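Local coordinates for protein cystalysin (Treponema denticola, PDB 1C7N) that belongs to the class I and II aminotransferase family of pyridoxal-5'-phosphate proteins and binds that cofactor in each subunit of a two-chain assembly, at residues S376-I379 with Q380-E384; V298-K301 with N302-I305. All coordinates share one frame; numbering follows the deposited sequence.

Contact 1. Residues S376-I379 with Q380-E384; sequences SSVI and QESLE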
loop_
_atom_site.group_PDB
_atom_site.type_symbol
_atom_site.label_atom_id
_atom_site.label_comp_id
_atom_site.label_asym_id
_atom_site.label_seq_id
_atom_site.Cartn_x
_atom_site.Cartn_y
_atom_site.Cartn_z
ATOM N N SER A 376 4.641 26.314 18.232
ATOM C CA SER A 376 4.941 26.593 19.629
ATOM C C SER A 376 3.716 27.176 20.347
ATOM O O SER A 376 3.408 26.801 21.484
ATOM C CB SER A 376 6.130 27.558 19.710
ATOM O OG SER A 376 7.290 26.974 19.132
ATOM N N SER A 377 3.007 28.082 19.679
ATOM C CA SER A 377 1.820 28.695 20.269
ATOM C C SER A 377 0.790 27.632 20.621
ATOM O O SER A 377 0.080 27.750 21.624
ATOM C CB SER A 377 1.195 29.694 19.297
ATOM O OG SER A 377 0.763 29.044 18.114
ATOM N N VAL A 378 0.706 26.593 19.792
ATOM C CA VAL A 378 -0.247 25.512 20.024
ATOM C C VAL A 378 0.160 24.709 21.245
ATOM O O VAL A 378 -0.689 24.316 22.044
ATOM C CB VAL A 378 -0.353 24.575 18.798
ATOM C CG1 VAL A 378 -1.161 23.340 19.156
ATOM C CG2 VAL A 378 -1.017 25.308 17.641
ATOM N N ILE A 379 1.461 24.470 21.390
ATOM C CA ILE A 379 1.973 23.731 22.540
ATOM C C ILE A 379 1.668 24.534 23.813
ATOM O O ILE A 379 1.285 23.970 24.841
ATOM C CB ILE A 379 3.508 23.506 22.434
ATOM C CG1 ILE A 379 3.842 22.682 21.184
ATOM C CG2 ILE A 379 4.020 22.784 23.681
ATOM C CD1 ILE A 379 3.255 21.286 21.173
ATOM N N GLN A 380 1.833 25.851 23.730
ATOM C CA GLN A 380 1.583 26.747 24.862
ATOM C C GLN A 380 0.110 26.752 25.265
ATOM O O GLN A 380 -0.218 26.747 26.454
ATOM C CB GLN A 380 2.029 28.168 24.509
ATOM C CG GLN A 380 3.526 28.305 24.306
ATOM C CD GLN A 380 4.273 28.503 25.611
ATOM O OE1 GLN A 380 3.973 27.857 26.619
ATOM N NE2 GLN A 380 5.256 29.396 25.598
ATOM N N GLU A 381 -0.777 26.771 24.273
ATOM C CA GLU A 381 -2.217 26.754 24.536
ATOM C C GLU A 381 -2.573 25.496 25.315
ATOM O O GLU A 381 -3.327 25.541 26.290
ATOM C CB GLU A 381 -3.004 26.739 23.221
ATOM C CG GLU A 381 -3.115 28.071 22.513
ATOM C CD GLU A 381 -3.688 27.923 21.111
ATOM O OE1 GLU A 381 -4.593 27.081 20.925
ATOM O OE2 GLU A 381 -3.239 28.651 20.198
ATOM N N SER A 382 -2.021 24.373 24.866
ATOM C CA SER A 382 -2.278 23.081 25.482
ATOM C C SER A 382 -1.765 23.014 26.917
ATOM O O SER A 382 -2.462 22.533 27.806
ATOM C CB SER A 382 -1.630 21.973 24.650
ATOM O OG SER A 382 -2.083 22.015 23.305
ATOM N N LEU A 383 -0.546 23.499 27.135
ATOM C CA LEU A 383 0.040 23.478 28.470
ATOM C C LEU A 383 -0.750 24.345 29.434
ATOM O O LEU A 383 -0.864 24.016 30.612
ATOM C CB LEU A 383 1.501 23.940 28.420
ATOM C CG LEU A 383 2.434 23.037 27.608
ATOM C CD1 LEU A 383 3.791 23.697 27.455
ATOM C CD2 LEU A 383 2.558 21.682 28.294
ATOM N N GLU A 384 -1.300 25.451 28.946
ATOM C CA GLU A 384 -2.080 26.326 29.814
ATOM C C GLU A 384 -3.402 25.660 30.205
ATOM O O GLU A 384 -3.901 25.872 31.310
ATOM C CB GLU A 384 -2.327 27.681 29.141
ATOM C CG GLU A 384 -3.090 28.691 30.005
ATOM C CD GLU A 384 -2.588 28.761 31.444
ATOM O OE1 GLU A 384 -1.366 28.643 31.667
ATOM O OE2 GLU A 384 -3.417 28.948 32.360
#

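Contact 2. Residues V298-K301 with N302-I305; sequences VIDK and NQRI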
loop_
_atom_site.group_PDB
_atom_site.type_symbol
_atom_site.label_atom_id
_atom_site.label_comp_id
_atom_site.label_asym_id
_atom_site.label_seq_id
_atom_site.Cartn_x
_atom_site.Cartn_y
_atom_site.Cartn_z
ATOM N N VAL A 298 12.104 24.095 15.511
ATOM C CA VAL A 298 10.847 24.292 16.231
ATOM C C VAL A 298 10.617 23.191 17.275
ATOM O O VAL A 298 10.160 23.467 18.394
ATOM C CB VAL A 298 9.651 24.327 15.257
ATOM C CG1 VAL A 298 8.358 24.514 16.028
ATOM C CG2 VAL A 298 9.837 25.469 14.253
ATOM N N ILE A 299 10.936 21.950 16.911
ATOM C CA ILE A 299 10.771 20.819 17.819
ATOM C C ILE A 299 11.657 21.020 19.041
ATOM O O ILE A 299 11.220 20.827 20.173
ATOM C CB ILE A 299 11.146 19.494 17.125
ATOM C CG1 ILE A 299 10.183 19.244 15.962
ATOM C CG2 ILE A 299 11.081 18.340 18.121
ATOM C CD1 ILE A 299 10.600 18.117 15.046
ATOM N N ASP A 300 12.904 21.415 18.801
ATOM C CA ASP A 300 13.858 21.665 19.881
ATOM C C ASP A 300 13.304 22.788 20.774
ATOM O O ASP A 300 13.385 22.720 22.010
ATOM C CB ASP A 300 15.219 22.038 19.272
ATOM C CG ASP A 300 16.291 22.308 20.321
ATOM O OD1 ASP A 300 16.310 21.640 21.373
ATOM O OD2 ASP A 300 17.138 23.183 20.073
ATOM N N LYS A 301 12.737 23.821 20.156
ATOM C CA LYS A 301 12.153 24.917 20.932
ATOM C C LYS A 301 11.005 24.392 21.797
ATOM O O LYS A 301 10.900 24.726 22.982
ATOM C CB LYS A 301 11.629 26.029 20.006
ATOM C CG LYS A 301 12.716 26.911 19.385
ATOM C CD LYS A 301 13.442 27.734 20.452
ATOM C CE LYS A 301 14.376 28.779 19.844
ATOM N NZ LYS A 301 15.473 28.171 19.038
ATOM N N ASN A 302 10.160 23.554 21.206
ATOM C CA ASN A 302 9.015 22.994 21.917
ATOM C C ASN A 302 9.337 22.067 23.093
ATOM O O ASN A 302 8.665 22.132 24.122
ATOM C CB ASN A 302 8.078 22.294 20.929
ATOM C CG ASN A 302 7.351 23.279 20.027
ATOM O OD1 ASN A 302 7.364 24.487 20.270
ATOM N ND2 ASN A 302 6.699 22.769 18.994
ATOM N N GLN A 303 10.350 21.212 22.961
ATOM C CA GLN A 303 10.693 20.327 24.073
ATOM C C GLN A 303 11.189 21.182 25.246
ATOM O O GLN A 303 11.021 20.818 26.409
ATOM C CB GLN A 303 11.777 19.313 23.672
ATOM C CG GLN A 303 13.110 19.947 23.304
ATOM C CD GLN A 303 14.248 18.946 23.238
ATOM O OE1 GLN A 303 14.117 17.794 23.674
ATOM N NE2 GLN A 303 15.384 19.385 22.706
ATOM N N ARG A 304 11.805 22.321 24.937
ATOM C CA ARG A 304 12.295 23.202 25.991
ATOM C C ARG A 304 11.114 23.957 26.606
ATOM O O ARG A 304 11.097 24.227 27.806
ATOM C CB ARG A 304 13.364 24.153 25.428
ATOM C CG ARG A 304 14.649 23.408 25.042
ATOM C CD ARG A 304 15.619 24.246 24.217
ATOM N NE ARG A 304 16.793 23.467 23.805
ATOM C CZ ARG A 304 17.765 23.069 24.628
ATOM N NH1 ARG A 304 17.719 23.377 25.920
ATOM N NH2 ARG A 304 18.783 22.357 24.161
ATOM N N ILE A 305 10.107 24.265 25.797
ATOM C CA ILE A 305 8.918 24.950 26.309
ATOM C C ILE A 305 8.225 24.037 27.330
ATOM O O ILE A 305 7.805 24.485 28.401
ATOM C CB ILE A 305 7.922 25.284 25.165
ATOM C CG1 ILE A 305 8.516 26.368 24.262
ATOM C CG2 ILE A 305 6.574 25.751 25.745
ATOM C CD1 ILE A 305 7.620 26.755 23.098
HETATM O O HOH W 1 19.505 22.040 21.505
#

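Contact 1. Residues S376-I379 with Q380-E384
Val378 O takes two hydrogen bonds from Ser382. The backbone N reaches it at 3.1 Å, and the hydroxyl OG donates to the same Val378 O at 3.0 Å, the two donors arriving from opposite faces of the carbonyl plane. The hydroxyl can do this because Ser382 OG stands beside its own backbone N (chi1 -56°) and so leans back toward the preceding turn. A serine bonded in this way to the carbonyl four residues earlier satisfies its hydroxyl within the helix itself, on a flank buried beside Leu36.

The other backbone bonds between the two segments run from residue i+4 to residue i: Gln380 N to Ser376 O (2.9 Å), Glu381 N to Ser377 O (3.0 Å) and Leu383 N to Ile379 O (3.0 Å). This regular alpha-helical pattern marks the first turns of helix 376-393, in the C-terminal part of an aminotransferase-type chain.

Apolar contact is confined to one side-chain pair. Ile379 and Leu383 lie side by side and point the same way, with Ile379 CG2 3.9 Å from Leu383 CD1, and both lean on helix 289-313. Charge lies elsewhere: Glu381 forms a salt bridge through OE1 with Lys8.

Contact 2. Residues V298-K301 with N302-I305
Asp300 OD1 is gripped by two side chains of the following turn, Gln303 and Arg304. The amide is the closer partner: Gln303 NE2 donates to Asp300 OD1 at 2.8 Å, using the oxygen's anti lone pair, and the acceptor lies almost in the amide plane. Arg304 NE meets Asp300 OD1 at 3.1 Å in a salt bridge, but from above the carboxylate plane; the oxygen also lies out of the guanidinium plane, and the bond is bent to 142° at the hydrogen. Carboxylate and guanidinium planes stand 79° apart. Gln303 gets there by placing CG between its backbone N and carbonyl carbon (chi1 64°), from where an extended chain brings NE2 back to the aspartate. Its other end, OE1, accepts from Ile322 N, so both ends of this buried amide are bonded and its rotation is fixed.

The tightly packed side lies round Asn302, whose N bonds to Val298 O at 2.8 Å. Val298 CG1 rests 3.8 Å from Asn302 ND2, the two side chains pointing the same way; Ser376 takes up Asn302 OD1, and the carbonyls of Leu372 and Ala374 take up ND2. The solvent side is looser. A water accepts from Arg304 NH2 (2.8 Å) and donates to Asp300 OD2, closing a ring alongside the salt bridge, while the backbone bond from Arg304 N to Asp300 O is weak at 3.4 Å. Lys301 is exposed here as well.

Helix 289-313 thus presents Asn302 and Ile305 to helix 376-393. Gln303 ties it to the 321-322 loop and, through its carbonyl and Gln328, to strand 327-331 of the small antiparallel sheet.

Both contacts are short runs of about two turns within longer helices, each with a buried and an exposed side, and they meet where helix 289-313 packs on helix 376-393. Their centres are 11 Å apart. The joint runs from buried Ile379, Leu383 and Asn302 out to a margin of Ser376, Gln380 and Ile305. Along it, Ser376 OG lies 2.7 Å from Asn302 OD1, a probable hydrogen bond, Ile379 CG1 packs 3.6 Å from Asn302 ND2, and Gln380 OE1 lies 3.5 Å from Ile305 CG2. Away from it the chemistry diverges: contact 2 satisfies its acid within its own helix, whereas contact 1 sends an acid to a distant part of the chain.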